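Local coordinates for HTH-type transcriptional regulator YgaV (Escherichia coli K12, PDB 3CUO), which regulates large-scale gene expression in response to sulfide, acting as both repressor and activator and repressing many anaerobic respiratory genes when sulfide compounds are absent, at the interface of chains A and B. Residues are numbered along the deposited sequence; one frame, centred on the assembly and turned at random. Chains: chain A/B, Uncharacterized HTH-type transcriptional regulator ygaV.

The interface of chains A and B. Residues chain A 28, 31-32, 47; chain B 4, 8, 11.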
# COMPACT_ATOMS: atom_id res chain seq x y z
N LEU A 28 0.85 1.01 12.48
CA LEU A 28 0.41 0.86 13.90
C LEU A 28 -0.46 2.00 14.32
O LEU A 28 -1.50 1.83 14.96
CB LEU A 28 1.64 0.79 14.82
CG LEU A 28 2.67 -0.28 14.57
CD1 LEU A 28 3.75 -0.32 15.62
CD2 LEU A 28 1.90 -1.61 14.52
N CYS A 31 -3.80 1.53 12.68
CA CYS A 31 -4.50 0.47 13.43
C CYS A 31 -5.06 0.97 14.75
O CYS A 31 -6.22 0.67 15.08
CB CYS A 31 -3.59 -0.70 13.79
SG CYS A 31 -3.16 -1.75 12.45
N MET A 32 -4.22 1.66 15.54
CA MET A 32 -4.71 2.26 16.79
C MET A 32 -5.85 3.21 16.56
O MET A 32 -6.78 3.33 17.38
CB MET A 32 -3.57 3.00 17.52
CG MET A 32 -3.87 3.33 19.02
SD MET A 32 -3.96 1.83 20.11
CE MET A 32 -2.58 0.87 19.69
N ILE A 47 2.67 3.97 21.69
CA ILE A 47 2.45 2.68 21.05
C ILE A 47 3.35 2.45 19.82
O ILE A 47 3.60 1.31 19.47
CB ILE A 47 0.96 2.51 20.67
CG1 ILE A 47 0.06 2.59 21.90
CG2 ILE A 47 0.74 1.21 20.03
CD1 ILE A 47 -1.38 2.96 21.48
N LEU B 4 -4.39 -3.22 16.65
CA LEU B 4 -2.93 -3.08 16.75
C LEU B 4 -2.28 -4.41 17.17
O LEU B 4 -1.25 -4.83 16.62
CB LEU B 4 -2.58 -1.99 17.76
CG LEU B 4 -1.09 -1.83 18.06
CD1 LEU B 4 -0.30 -1.40 16.81
CD2 LEU B 4 -0.96 -0.80 19.15
N GLN B 8 0.55 -5.87 14.63
CA GLN B 8 1.88 -5.29 14.86
C GLN B 8 3.05 -6.17 14.58
O GLN B 8 4.10 -5.69 14.12
CB GLN B 8 2.04 -4.64 16.23
CG GLN B 8 1.91 -5.50 17.42
CD GLN B 8 1.94 -4.64 18.69
OE1 GLN B 8 2.33 -3.41 18.65
NE2 GLN B 8 1.53 -5.25 19.81
N ALA B 11 4.00 -5.71 10.92
CA ALA B 11 3.95 -4.34 10.42
C ALA B 11 5.11 -4.01 9.45
O ALA B 11 4.92 -3.31 8.46
CB ALA B 11 3.83 -3.33 11.63
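An apolar knob-in-pocket contact joins the two copies of this ArsR-family regulator: B:Leu4, on the N-terminal helix 2-7 of one chain, enters between A:Leu28 and A:Met32 of helix 24-33 and A:Ile47 of helix 41-48 of the other. With its twin, it ties each N-terminal segment to the partner subunit, in keeping with the dimers by which ArsR-type proteins usually bind DNA. Helix 41-48 is the first helix of the predicted helix-turn-helix, which places the contact directly against the DNA-binding unit.

CG of B:Leu4 stands anti to its backbone N (chi1 175°), carrying the two methyls away from the N-terminal helix and into chain A. There they part. CD1 of B:Leu4 turns to A:Leu28 and lies 3.5 Å from CB of A:Leu28, while CD2 points between A:Met32 and A:Ile47. The A:Met32 chain, bent at chi2 and chi3, in the model brings its terminal methyl toward the leucine, but the placement of CE is doubtful. CG2 of A:Ile47 lies toward the branch point, 4.1 Å from CG of B:Leu4. Both methyls of B:Leu4 are modelled too close to their neighbours, CD2 to A:Met32 and A:Ile47 and CD1 to CD2 of A:Leu28, so the detailed fit of the leucine tip is doubtful. At the base of the leucine, CB of A:Cys31 lies 3.9 Å from CA of B:Leu4.

A:Leu28 continues the apolar contact along chain B. Its side chain crosses that of B:Gln8 at about a right angle, and the contact uses the aliphatic root of the glutamine rather than its amide: CD2 of A:Leu28 sits 3.5 Å from CB of B:Gln8. Farther along, the same CD2 methyl of A:Leu28 meets the CB methyl of B:Ala11 at 3.9 Å.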